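Long-range contacts in titin (Homo sapiens, PDB 5JDJ), which serves as a giant elastic filament of the muscle sarcomere, represented here by a single immunoglobulin domain, I10, from its I-band region: residues 10-15 against 23-28; 34-39 against 75-80; 50-55 against 63-68; 6-11 against 80-85. One frame throughout, in Å; residues are numbered along the deposited sequence.

Contact 1: 10-15 against 23-28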
loop_
_atom_site.group_PDB
_atom_site.type_symbol
_atom_site.label_atom_id
_atom_site.label_comp_id
_atom_site.label_asym_id
_atom_site.label_seq_id
_atom_site.Cartn_x
_atom_site.Cartn_y
_atom_site.Cartn_z
ATOM N N LYS A 10 -8.068 12.845 8.836
ATOM C CA LYS A 10 -6.950 13.113 9.743
ATOM C C LYS A 10 -5.732 13.494 8.915
ATOM O O LYS A 10 -5.366 12.788 7.989
ATOM C CB LYS A 10 -6.651 11.894 10.634
ATOM C CG LYS A 10 -5.637 12.171 11.754
ATOM C CD LYS A 10 -5.488 10.959 12.699
ATOM C CE LYS A 10 -4.603 11.280 13.908
ATOM N NZ LYS A 10 -3.234 11.748 13.509
ATOM N N THR A 11 -5.116 14.630 9.220
ATOM C CA THR A 11 -4.027 15.122 8.394
ATOM C C THR A 11 -2.724 14.381 8.703
ATOM O O THR A 11 -2.635 13.629 9.680
ATOM C CB THR A 11 -3.826 16.641 8.596
ATOM O OG1 THR A 11 -2.951 17.162 7.601
ATOM C CG2 THR A 11 -3.263 16.907 9.979
ATOM N N MET A 12 -1.732 14.576 7.846
ATOM C CA MET A 12 -0.368 14.159 8.142
ATOM C C MET A 12 0.419 15.340 8.688
ATOM O O MET A 12 -0.055 16.478 8.660
ATOM C CB MET A 12 0.318 13.587 6.896
ATOM C CG MET A 12 0.509 14.580 5.782
ATOM S SD MET A 12 0.473 13.741 4.183
ATOM C CE MET A 12 0.913 15.048 3.065
ATOM N N LYS A 13 1.618 15.062 9.184
ATOM C CA LYS A 13 2.429 16.065 9.872
ATOM C C LYS A 13 3.685 16.461 9.116
ATOM O O LYS A 13 4.286 15.638 8.429
ATOM C CB LYS A 13 2.853 15.548 11.243
ATOM C CG LYS A 13 1.721 15.147 12.154
ATOM C CD LYS A 13 2.279 14.695 13.481
ATOM C CE LYS A 13 1.164 14.358 14.429
ATOM N NZ LYS A 13 1.644 14.132 15.818
ATOM N N ASN A 14 4.086 17.720 9.272
ATOM C CA ASN A 14 5.416 18.154 8.871
ATOM C C ASN A 14 6.452 17.311 9.590
ATOM O O ASN A 14 6.251 16.922 10.746
ATOM C CB ASN A 14 5.627 19.637 9.189
ATOM C CG ASN A 14 4.650 20.547 8.445
ATOM O OD1 ASN A 14 4.394 20.368 7.249
ATOM N ND2 ASN A 14 4.108 21.538 9.153
ATOM N N ILE A 15 7.561 17.019 8.925
ATOM C CA ILE A 15 8.565 16.159 9.541
ATOM C C ILE A 15 9.995 16.497 9.100
ATOM O O ILE A 15 10.232 16.870 7.948
ATOM C CB ILE A 15 8.266 14.681 9.235
ATOM C CG1 ILE A 15 9.250 13.764 9.970
ATOM C CG2 ILE A 15 8.263 14.436 7.727
ATOM C CD1 ILE A 15 9.106 12.317 9.629
ATOM N N ALA A 23 11.683 8.398 6.450
ATOM C CA ALA A 23 10.654 9.365 6.818
ATOM C C ALA A 23 9.286 8.805 6.444
ATOM O O ALA A 23 9.179 8.019 5.505
ATOM C CB ALA A 23 10.897 10.683 6.127
ATOM N N SER A 24 8.243 9.185 7.178
ATOM C CA SER A 24 6.898 8.747 6.800
ATOM C C SER A 24 5.810 9.798 7.073
ATOM O O SER A 24 5.949 10.656 7.946
ATOM C CB SER A 24 6.551 7.439 7.503
ATOM O OG SER A 24 6.368 7.641 8.889
ATOM N N PHE A 25 4.750 9.732 6.269
ATOM C CA PHE A 25 3.561 10.561 6.416
ATOM C C PHE A 25 2.384 9.620 6.561
ATOM O O PHE A 25 2.330 8.611 5.864
ATOM C CB PHE A 25 3.326 11.468 5.195
ATOM C CG PHE A 25 4.384 12.501 4.967
ATOM C CD1 PHE A 25 4.358 13.702 5.657
ATOM C CD2 PHE A 25 5.370 12.305 4.006
ATOM C CE1 PHE A 25 5.328 14.678 5.430
ATOM C CE2 PHE A 25 6.339 13.269 3.766
ATOM C CZ PHE A 25 6.322 14.462 4.480
ATOM N N GLU A 26 1.446 9.942 7.449
ATOM C CA GLU A 26 0.234 9.148 7.612
ATOM C C GLU A 26 -0.982 10.046 7.678
ATOM O O GLU A 26 -1.001 11.017 8.431
ATOM C CB GLU A 26 0.269 8.296 8.890
ATOM C CG GLU A 26 1.421 7.327 8.983
ATOM C CD GLU A 26 2.671 7.954 9.581
ATOM O OE1 GLU A 26 2.540 8.784 10.506
ATOM O OE2 GLU A 26 3.785 7.618 9.120
ATOM N N CYS A 27 -1.995 9.712 6.896
ATOM C CA CYS A 27 -3.270 10.377 7.073
ATOM C C CYS A 27 -4.382 9.345 7.160
ATOM O O CYS A 27 -4.137 8.135 7.068
ATOM C CB CYS A 27 -3.518 11.356 5.940
ATOM S SG CYS A 27 -3.480 10.572 4.346
ATOM N N GLU A 28 -5.593 9.816 7.407
ATOM C CA GLU A 28 -6.730 8.921 7.441
ATOM C C GLU A 28 -7.843 9.482 6.571
ATOM O O GLU A 28 -7.982 10.707 6.424
ATOM C CB GLU A 28 -7.215 8.696 8.864
ATOM C CG GLU A 28 -6.153 8.110 9.767
ATOM C CD GLU A 28 -6.680 7.780 11.146
ATOM O OE1 GLU A 28 -7.917 7.858 11.344
ATOM O OE2 GLU A 28 -5.853 7.443 12.025
HETATM O O HOH W 1 -2.030 10.840 11.011
HETATM O O HOH W 2 2.219 12.265 9.343
HETATM O O HOH W 3 4.853 12.923 9.120
#

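Contact 2: 34-39 against 75-80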
loop_
_atom_site.group_PDB
_atom_site.type_symbol
_atom_site.label_atom_id
_atom_site.label_comp_id
_atom_site.label_asym_id
_atom_site.label_seq_id
_atom_site.Cartn_x
_atom_site.Cartn_y
_atom_site.Cartn_z
ATOM N N VAL A 34 -10.187 3.071 -0.382
ATOM C CA VAL A 34 -9.804 4.277 -1.093
ATOM C C VAL A 34 -8.430 4.106 -1.701
ATOM O O VAL A 34 -7.519 3.634 -1.043
ATOM C CB VAL A 34 -9.797 5.478 -0.142
ATOM C CG1 VAL A 34 -9.333 6.745 -0.861
ATOM C CG2 VAL A 34 -11.176 5.637 0.492
ATOM N N PRO A 35 -8.267 4.483 -2.972
ATOM C CA PRO A 35 -6.928 4.401 -3.559
ATOM C C PRO A 35 -5.968 5.409 -2.935
ATOM O O PRO A 35 -6.409 6.450 -2.453
ATOM C CB PRO A 35 -7.173 4.733 -5.033
ATOM C CG PRO A 35 -8.416 5.509 -5.036
ATOM C CD PRO A 35 -9.269 4.929 -3.953
ATOM N N SER A 36 -4.681 5.111 -2.933
ATOM C CA SER A 36 -3.698 6.093 -2.487
ATOM C C SER A 36 -3.240 6.952 -3.647
ATOM O O SER A 36 -3.004 6.445 -4.743
ATOM C CB SER A 36 -2.484 5.418 -1.849
ATOM O OG SER A 36 -2.664 5.216 -0.463
ATOM N N MET A 37 -3.137 8.256 -3.416
ATOM C CA MET A 37 -2.441 9.123 -4.361
ATOM C C MET A 37 -1.543 10.076 -3.594
ATOM O O MET A 37 -1.999 10.797 -2.707
ATOM C CB MET A 37 -3.409 9.919 -5.245
ATOM C CG MET A 37 -2.707 10.511 -6.462
ATOM S SD MET A 37 -3.646 11.745 -7.404
ATOM C CE MET A 37 -5.216 10.900 -7.569
ATOM N N TRP A 38 -0.267 10.072 -3.946
ATOM C CA TRP A 38 0.714 10.925 -3.299
ATOM C C TRP A 38 1.425 11.811 -4.296
ATOM O O TRP A 38 1.838 11.343 -5.357
ATOM C CB TRP A 38 1.746 10.083 -2.566
ATOM C CG TRP A 38 1.157 9.346 -1.426
ATOM C CD1 TRP A 38 0.592 8.109 -1.462
ATOM C CD2 TRP A 38 1.053 9.804 -0.072
ATOM N NE1 TRP A 38 0.144 7.762 -0.211
ATOM C CE2 TRP A 38 0.424 8.777 0.664
ATOM C CE3 TRP A 38 1.444 10.976 0.593
ATOM C CZ2 TRP A 38 0.169 8.883 2.031
ATOM C CZ3 TRP A 38 1.199 11.078 1.945
ATOM C CH2 TRP A 38 0.558 10.038 2.652
ATOM N N LEU A 39 1.584 13.082 -3.936
ATOM C CA LEU A 39 2.307 14.036 -4.771
ATOM C C LEU A 39 3.603 14.460 -4.112
ATOM O O LEU A 39 3.729 14.469 -2.880
ATOM C CB LEU A 39 1.469 15.287 -5.051
ATOM C CG LEU A 39 0.005 15.096 -5.431
ATOM C CD1 LEU A 39 -0.663 16.426 -5.761
ATOM C CD2 LEU A 39 -0.160 14.089 -6.581
ATOM N N TYR A 75 4.947 17.239 0.368
ATOM C CA TYR A 75 4.250 16.048 -0.078
ATOM C C TYR A 75 2.770 16.224 0.148
ATOM O O TYR A 75 2.348 16.909 1.081
ATOM C CB TYR A 75 4.778 14.805 0.639
ATOM C CG TYR A 75 6.166 14.466 0.175
ATOM C CD1 TYR A 75 6.367 13.591 -0.876
ATOM C CD2 TYR A 75 7.278 15.073 0.748
ATOM C CE1 TYR A 75 7.634 13.299 -1.325
ATOM C CE2 TYR A 75 8.554 14.784 0.312
ATOM C CZ TYR A 75 8.724 13.899 -0.727
ATOM O OH TYR A 75 9.991 13.605 -1.173
ATOM N N THR A 76 1.981 15.618 -0.723
ATOM C CA THR A 76 0.542 15.797 -0.677
ATOM C C THR A 76 -0.154 14.461 -0.814
ATOM O O THR A 76 0.188 13.664 -1.694
ATOM C CB THR A 76 0.060 16.747 -1.795
ATOM O OG1 THR A 76 0.741 18.006 -1.694
ATOM C CG2 THR A 76 -1.440 16.969 -1.709
ATOM N N PHE A 77 -1.112 14.198 0.068
ATOM C CA PHE A 77 -2.012 13.084 -0.133
ATOM C C PHE A 77 -3.264 13.612 -0.801
ATOM O O PHE A 77 -3.837 14.625 -0.373
ATOM C CB PHE A 77 -2.363 12.369 1.179
ATOM C CG PHE A 77 -3.317 11.222 0.992
ATOM C CD1 PHE A 77 -2.863 9.987 0.536
ATOM C CD2 PHE A 77 -4.678 11.385 1.217
ATOM C CE1 PHE A 77 -3.733 8.937 0.344
ATOM C CE2 PHE A 77 -5.563 10.323 1.022
ATOM C CZ PHE A 77 -5.080 9.093 0.583
ATOM N N VAL A 78 -3.694 12.925 -1.851
ATOM C CA VAL A 78 -4.821 13.396 -2.635
ATOM C C VAL A 78 -5.994 12.439 -2.525
ATOM O O VAL A 78 -5.865 11.241 -2.783
ATOM C CB VAL A 78 -4.447 13.573 -4.121
ATOM C CG1 VAL A 78 -5.655 14.081 -4.911
ATOM C CG2 VAL A 78 -3.284 14.524 -4.244
ATOM N N CYS A 79 -7.137 12.998 -2.139
ATOM C CA CYS A 79 -8.359 12.247 -1.928
ATOM C C CYS A 79 -9.464 12.876 -2.804
ATOM O O CYS A 79 -10.287 13.636 -2.316
ATOM C CB CYS A 79 -8.707 12.277 -0.435
ATOM S SG CYS A 79 -10.101 11.298 0.107
ATOM N N GLY A 80 -9.452 12.588 -4.104
ATOM C CA GLY A 80 -10.366 13.263 -5.018
ATOM C C GLY A 80 -10.059 14.754 -5.010
ATOM O O GLY A 80 -8.913 15.139 -5.176
HETATM O O HOH W 4 -6.617 8.838 -3.372
#

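Contact 3: 50-55 against 63-68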
loop_
_atom_site.group_PDB
_atom_site.type_symbol
_atom_site.label_atom_id
_atom_site.label_comp_id
_atom_site.label_asym_id
_atom_site.label_seq_id
_atom_site.Cartn_x
_atom_site.Cartn_y
_atom_site.Cartn_z
ATOM N N LYS A 50 12.328 3.837 -3.802
ATOM C CA LYS A 50 12.338 5.013 -2.949
ATOM C C LYS A 50 11.117 5.105 -2.029
ATOM O O LYS A 50 11.232 5.505 -0.869
ATOM C CB LYS A 50 12.406 6.261 -3.821
ATOM C CG LYS A 50 12.758 7.522 -3.065
ATOM C CD LYS A 50 14.236 7.519 -2.759
ATOM C CE LYS A 50 14.571 8.553 -1.733
ATOM N NZ LYS A 50 15.989 8.439 -1.300
ATOM N N PHE A 51 9.954 4.729 -2.558
ATOM C CA PHE A 51 8.680 4.955 -1.871
ATOM C C PHE A 51 7.934 3.676 -1.545
ATOM O O PHE A 51 7.733 2.839 -2.429
ATOM C CB PHE A 51 7.757 5.825 -2.725
ATOM C CG PHE A 51 8.296 7.200 -3.026
ATOM C CD1 PHE A 51 8.416 8.141 -2.024
ATOM C CD2 PHE A 51 8.625 7.562 -4.322
ATOM C CE1 PHE A 51 8.890 9.419 -2.292
ATOM C CE2 PHE A 51 9.102 8.841 -4.606
ATOM C CZ PHE A 51 9.229 9.771 -3.587
ATOM N N LYS A 52 7.493 3.546 -0.293
ATOM C CA LYS A 52 6.547 2.491 0.085
ATOM C C LYS A 52 5.189 3.115 0.344
ATOM O O LYS A 52 5.076 4.013 1.176
ATOM C CB LYS A 52 6.981 1.741 1.345
ATOM C CG LYS A 52 8.332 1.092 1.322
ATOM C CD LYS A 52 8.435 0.164 2.537
ATOM C CE LYS A 52 9.864 -0.286 2.818
ATOM N NZ LYS A 52 9.906 -1.326 3.890
ATOM N N ILE A 53 4.168 2.648 -0.362
ATOM C CA ILE A 53 2.821 3.153 -0.161
ATOM C C ILE A 53 2.039 2.092 0.591
ATOM O O ILE A 53 2.022 0.915 0.199
ATOM C CB ILE A 53 2.108 3.501 -1.486
ATOM C CG1 ILE A 53 2.750 4.717 -2.164
ATOM C CG2 ILE A 53 0.659 3.819 -1.227
ATOM C CD1 ILE A 53 4.036 4.424 -2.892
ATOM N N VAL A 54 1.419 2.499 1.688
ATOM C CA VAL A 54 0.766 1.548 2.585
ATOM C C VAL A 54 -0.662 1.986 2.822
ATOM O O VAL A 54 -0.901 3.157 3.111
ATOM C CB VAL A 54 1.499 1.439 3.950
ATOM C CG1 VAL A 54 0.882 0.344 4.799
ATOM C CG2 VAL A 54 2.981 1.178 3.757
ATOM N N VAL A 55 -1.611 1.066 2.659
ATOM C CA VAL A 55 -2.993 1.319 3.073
ATOM C C VAL A 55 -3.411 0.239 4.061
ATOM O O VAL A 55 -3.244 -0.951 3.791
ATOM C CB VAL A 55 -3.961 1.339 1.894
ATOM C CG1 VAL A 55 -5.394 1.648 2.367
ATOM C CG2 VAL A 55 -3.505 2.359 0.871
ATOM N N ILE A 63 5.968 6.007 2.934
ATOM C CA ILE A 63 7.268 5.818 3.561
ATOM C C ILE A 63 8.347 6.143 2.539
ATOM O O ILE A 63 8.331 5.614 1.429
ATOM C CB ILE A 63 7.442 4.371 4.078
ATOM C CG1 ILE A 63 6.390 4.059 5.146
ATOM C CG2 ILE A 63 8.841 4.179 4.640
ATOM C CD1 ILE A 63 6.427 2.619 5.642
ATOM N N ILE A 64 9.259 7.036 2.899
ATOM C CA ILE A 64 10.324 7.451 1.986
ATOM C C ILE A 64 11.646 6.888 2.477
ATOM O O ILE A 64 12.120 7.241 3.561
ATOM C CB ILE A 64 10.409 8.984 1.862
ATOM C CG1 ILE A 64 9.023 9.559 1.551
ATOM C CG2 ILE A 64 11.430 9.370 0.804
ATOM C CD1 ILE A 64 8.931 11.079 1.591
ATOM N N MET A 65 12.219 5.992 1.680
ATOM C CA MET A 65 13.401 5.234 2.081
ATOM C C MET A 65 14.681 6.020 1.812
ATOM O O MET A 65 14.779 6.723 0.806
ATOM C CB MET A 65 13.450 3.892 1.339
ATOM C CG MET A 65 12.212 3.028 1.499
ATOM S SD MET A 65 11.906 2.614 3.219
ATOM C CE MET A 65 13.306 1.550 3.586
ATOM N N ASN A 66 15.644 5.912 2.725
ATOM C CA ASN A 66 16.992 6.439 2.496
ATOM C C ASN A 66 16.985 7.912 2.067
ATOM O O ASN A 66 17.344 8.248 0.937
ATOM C CB ASN A 66 17.701 5.568 1.451
ATOM C CG ASN A 66 19.142 5.987 1.205
ATOM O OD1 ASN A 66 19.443 6.678 0.230
ATOM N ND2 ASN A 66 20.036 5.584 2.101
ATOM N N THR A 67 16.549 8.791 2.960
ATOM C CA THR A 67 16.315 10.167 2.552
ATOM C C THR A 67 17.593 10.884 2.148
ATOM O O THR A 67 18.668 10.627 2.689
ATOM C CB THR A 67 15.634 10.991 3.650
ATOM O OG1 THR A 67 16.333 10.815 4.886
ATOM C CG2 THR A 67 14.170 10.568 3.807
ATOM N N SER A 68 17.447 11.775 1.174
ATOM C CA SER A 68 18.505 12.677 0.754
ATOM C C SER A 68 17.913 14.075 0.663
ATOM O O SER A 68 16.705 14.243 0.779
ATOM C CB SER A 68 19.085 12.251 -0.590
ATOM O OG SER A 68 18.195 12.582 -1.642
#

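Contact 4: 6-11 against 80-85. With CA (calcium ion), chain Q.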
loop_
_atom_site.group_PDB
_atom_site.type_symbol
_atom_site.label_atom_id
_atom_site.label_comp_id
_atom_site.label_asym_id
_atom_site.label_seq_id
_atom_site.Cartn_x
_atom_site.Cartn_y
_atom_site.Cartn_z
ATOM N N LEU A 6 -16.478 11.089 -0.018
ATOM C CA LEU A 6 -15.143 10.724 0.432
ATOM C C LEU A 6 -14.373 11.972 0.888
ATOM O O LEU A 6 -14.382 12.997 0.210
ATOM C CB LEU A 6 -14.410 10.005 -0.699
ATOM C CG LEU A 6 -12.949 9.645 -0.505
ATOM C CD1 LEU A 6 -12.792 8.697 0.682
ATOM C CD2 LEU A 6 -12.392 9.020 -1.786
ATOM N N HIS A 7 -13.693 11.893 2.027
ATOM C CA HIS A 7 -12.927 13.050 2.482
ATOM C C HIS A 7 -11.826 12.656 3.454
ATOM O O HIS A 7 -11.837 11.560 4.024
ATOM C CB HIS A 7 -13.851 14.098 3.126
ATOM C CG HIS A 7 -14.613 13.596 4.312
ATOM N ND1 HIS A 7 -15.763 12.846 4.196
ATOM C CD2 HIS A 7 -14.391 13.738 5.641
ATOM C CE1 HIS A 7 -16.214 12.543 5.399
ATOM N NE2 HIS A 7 -15.398 13.068 6.295
ATOM N N ILE A 8 -10.861 13.554 3.616
ATOM C CA ILE A 8 -9.767 13.319 4.536
ATOM C C ILE A 8 -10.274 13.552 5.959
ATOM O O ILE A 8 -10.951 14.556 6.240
ATOM C CB ILE A 8 -8.553 14.210 4.207
ATOM C CG1 ILE A 8 -7.951 13.769 2.861
ATOM C CG2 ILE A 8 -7.496 14.129 5.311
ATOM C CD1 ILE A 8 -6.903 14.725 2.283
ATOM N N THR A 9 -9.971 12.614 6.851
ATOM C CA THR A 9 -10.437 12.713 8.234
ATOM C C THR A 9 -9.321 12.983 9.252
ATOM O O THR A 9 -9.597 13.318 10.404
ATOM C CB THR A 9 -11.179 11.446 8.660
ATOM O OG1 THR A 9 -10.338 10.297 8.464
ATOM C CG2 THR A 9 -12.469 11.294 7.846
ATOM N N LYS A 10 -8.068 12.845 8.836
ATOM C CA LYS A 10 -6.950 13.113 9.743
ATOM C C LYS A 10 -5.732 13.494 8.915
ATOM O O LYS A 10 -5.366 12.788 7.989
ATOM C CB LYS A 10 -6.651 11.894 10.634
ATOM C CG LYS A 10 -5.637 12.171 11.754
ATOM C CD LYS A 10 -5.488 10.959 12.699
ATOM C CE LYS A 10 -4.603 11.280 13.908
ATOM N NZ LYS A 10 -3.234 11.748 13.509
ATOM N N THR A 11 -5.116 14.630 9.220
ATOM C CA THR A 11 -4.027 15.122 8.394
ATOM C C THR A 11 -2.724 14.381 8.703
ATOM O O THR A 11 -2.635 13.629 9.680
ATOM C CB THR A 11 -3.826 16.641 8.596
ATOM O OG1 THR A 11 -2.951 17.162 7.601
ATOM C CG2 THR A 11 -3.263 16.907 9.979
ATOM N N GLY A 80 -9.452 12.588 -4.104
ATOM C CA GLY A 80 -10.366 13.263 -5.018
ATOM C C GLY A 80 -10.059 14.754 -5.010
ATOM O O GLY A 80 -8.913 15.139 -5.176
ATOM N N ASN A 81 -11.068 15.588 -4.769
ATOM C CA ASN A 81 -10.876 17.042 -4.761
ATOM C C ASN A 81 -10.424 17.552 -3.390
ATOM O O ASN A 81 -10.452 18.748 -3.111
ATOM C CB ASN A 81 -12.165 17.749 -5.186
ATOM C CG ASN A 81 -11.920 19.188 -5.627
ATOM O OD1 ASN A 81 -11.135 19.441 -6.540
ATOM N ND2 ASN A 81 -12.583 20.131 -4.974
ATOM N N ASP A 82 -9.991 16.629 -2.545
ATOM C CA ASP A 82 -9.562 16.949 -1.191
ATOM C C ASP A 82 -8.071 16.656 -1.111
ATOM O O ASP A 82 -7.619 15.624 -1.600
ATOM C CB ASP A 82 -10.340 16.114 -0.169
ATOM C CG ASP A 82 -10.200 16.634 1.251
ATOM O OD1 ASP A 82 -9.387 17.551 1.464
ATOM O OD2 ASP A 82 -10.907 16.120 2.152
ATOM N N GLN A 83 -7.301 17.563 -0.527
ATOM C CA GLN A 83 -5.865 17.340 -0.407
ATOM C C GLN A 83 -5.360 17.689 0.980
ATOM O O GLN A 83 -5.982 18.461 1.711
ATOM C CB GLN A 83 -5.086 18.161 -1.442
ATOM C CG GLN A 83 -5.281 17.719 -2.894
ATOM C CD GLN A 83 -4.455 18.551 -3.858
ATOM O OE1 GLN A 83 -3.587 19.312 -3.436
ATOM N NE2 GLN A 83 -4.728 18.419 -5.159
ATOM N N VAL A 84 -4.215 17.124 1.330
ATOM C CA VAL A 84 -3.527 17.499 2.544
ATOM C C VAL A 84 -2.038 17.536 2.234
ATOM O O VAL A 84 -1.510 16.615 1.604
ATOM C CB VAL A 84 -3.868 16.516 3.696
ATOM C CG1 VAL A 84 -2.627 15.908 4.308
ATOM C CG2 VAL A 84 -4.677 17.215 4.746
ATOM N N SER A 85 -1.364 18.610 2.638
ATOM C CA SER A 85 0.066 18.742 2.362
ATOM C C SER A 85 0.876 18.955 3.628
ATOM O O SER A 85 0.402 19.547 4.595
ATOM C CB SER A 85 0.327 19.889 1.392
ATOM O OG SER A 85 -0.358 19.671 0.176
HETATM CA CA CA Q . -10.324 18.538 3.545
HETATM O O HOH W 5 -11.164 16.921 5.042
HETATM O O HOH W 6 -8.263 19.227 2.306
#

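Contact 1: 10-15 against 23-28
In this immunoglobulin I-set domain the first strand leaves one sheet for the other just after Lys10, which faces Glu28 in an antiparallel hydrogen-bonded pair joining strand 8-10 to strand 23-29. Glu28 N binds Lys10 O at 3.0 Å, while the return bond from Lys10 N to Glu28 O is longer, 3.2 Å. Over this pair the two side chains cross, and Lys10 CD packs 3.6 Å from Glu28 OE2. Lysine suits this exposed place: its methylenes lie against the glutamate, and the bend at chi4 (-57°) delivers NZ to a water that in turn donates to Glu26 O. Further along, water replaces direct pairing, one molecule accepting from both Lys13 N and Glu26 N.

The inner face is apolar. Met12 CG sits between the backbone N and the carbonyl carbon (chi1 64°), and from there an extended chain runs into the sandwich toward Trp38. Its SD makes an oblique Met-aromatic contact, 4.9 Å from the centroid of the Phe25 ring. Lys13 O lies near the plane of that ring, at its edge, where aromatic hydrogens suit an acceptor. Ile15, already bonded to strand 82-90, closes the end with two branches: CG2 meets Phe25 CE1 at 3.7 Å, and CD1 stands 4.3 Å from Ala23 CB.

Contact 2: 34-39 against 75-80
Trp38 and Phe77 form the dense half of this contact, facing each other as a non-hydrogen-bonded antiparallel pair whose side chains enter the core. Phe77 CG is anti to the backbone N (chi1 179°), which sets the ring edge-on to the indole: CD1 reaches Trp38 CE2 at 3.5 Å, and the planes stand at 65°. Phe77 CB adds a CH-pi contact 4.0 Å from the centroid of the six-membered ring. On the other face of the sheet, Leu39 CG presses on Val78 CG2 at 3.5 Å, its branched tip fitting beside the beta-branched valine. Leu39 and Thr76 are a hydrogen-bonded pair, Leu39 N bonding Thr76 O at 2.7 Å.

Toward Pro35 the chain at 34-37 is loop and draws away from strand 73-79. Val78 N still bonds Met37 O at 2.9 Å, but the Met37 side chain, partly exposed, slants across Val78, Met37 SD being 3.8 Å from Val78 CB. Beyond it a water donates to both Pro35 O and Val78 O, standing in for a direct bond.

Tyr75 OH bonds Asp71 O, the tyrosine corner of immunoglobulin domains. Trp38 is the family's core tryptophan, and Phe77, packed on Cys27, occupies the place on the F strand where many relatives carry the second cysteine of the intersheet disulfide.

Contact 3: 50-55 against 63-68
Backbone bonding sets the frame between Lys50-Val54 and Ile63-Met65 in the hairpin of strands 51-56 and 59-64. Lys52 and Ile63 are a hydrogen-bonded antiparallel pair, with Lys52 N to Ile63 O and Ile63 N to Lys52 O both 2.8 Å; Met65 N then gives Lys50 O a nearly linear bond, also 2.8 Å.

Charge acts where the hairpin ends. Chi1 of Lys50 (-166°) puts CG over the centre of the Phe51 ring, and the bend at chi2 (76°) then sends NZ across to the carbonyls of Met65 and Asn66. The ammonium binds Asn66 O at 2.6 Å, from above the carbonyl plane, and Met65 O at 3.0 Å, close to the line of its C=O. A salt bridge to Asp71 OD2 gives it a third partner. Lysine suits the place, its long chain carrying three N-H donors to these acceptors.

Apolar contacts divide between the two faces. Phe51 and Ile64 point side by side into the core, with Phe51 CE1 3.8 Å from Ile64 CG1 near the ring plane. On the other face Val54 packs on Ile63 and on Val54 of the second subunit, whose strand extends the sheet. A separate van der Waals contact forms where the Lys52 side chain crosses Met65, Lys52 CE 3.6 Å from Met65 SD.

Two carbonyls and a carboxylate around one ammonium should favour its charged form and pin the turn after Met65 to the start of strand 51-56.

Contact 4: 6-11 against 80-85
Ile8 reaches from strand 8-10 toward Asp82 and Val84. Its CB stands 3.7 Å from Asp82 OD2 and CG1 passes the same carboxylate, while the branch CG2 turns to Glu28 O. The chain continues extended, so that CD1 touches Gln83 C at 3.6 Å and ends 3.8 Å from Val84 CB. Isoleucine suits the place, CG1 passing the carboxylate while CD1 reaches the valine.

The backbone of Ile8 is held as well: its amide N gives Asp82 OD2 a nearly linear bond of 3.0 Å, arriving 43° above the carboxylate plane. These are the first strand and the last strand of the immunoglobulin sandwich, members of different sheets, and no ladder joins them; side chains bridge the gap, Asp82 to a backbone amide and Ile8 to the backbone and side chain opposite. Strand 8-10 and strand 82-85 run at 34° to each other. Strand 8-10 itself pairs with strand 23-29 through a classic beta bulge, Thr9 and Lys10 both facing Glu28.

Asp82 also carries the calcium ion, held by OD1 at 2.5 Å and more distantly by OD2 at 2.9 Å. Two waters also bind the ion, and one of them donates to Ile8 O, tying the ion's shell back to the first strand. Aspartate suits the place because one oxygen can serve the amide and the metal together. Farther along, Thr11 OG1, which also bonds Met12 O, lies 3.3 Å from Val84 CG2.

Overall arrangement
Contact 2 is the most buried and is governed by aromatic packing. Contact 1 touches it and sends Met12, Phe25 and Cys27 into the same interior against Trp38, Tyr75 and Phe77. Contact 3 lies in the sheet of strand 23-29, beside contact 1, and its outer strand meets the second subunit. Contact 4 is a surface contact built on a carboxylate and calcium; it shares Lys10 and Thr11 with contact 1 and Gly80 with contact 2. Contacts 2 and 3 rely on short ladders of two bridged pairs, whereas in contact 1 a single bridge is followed by water-mediated links and contact 4 has no ladder. Contacts 3 and 4 lie on opposite sides of the chain's centre, about 20 Å apart between centres.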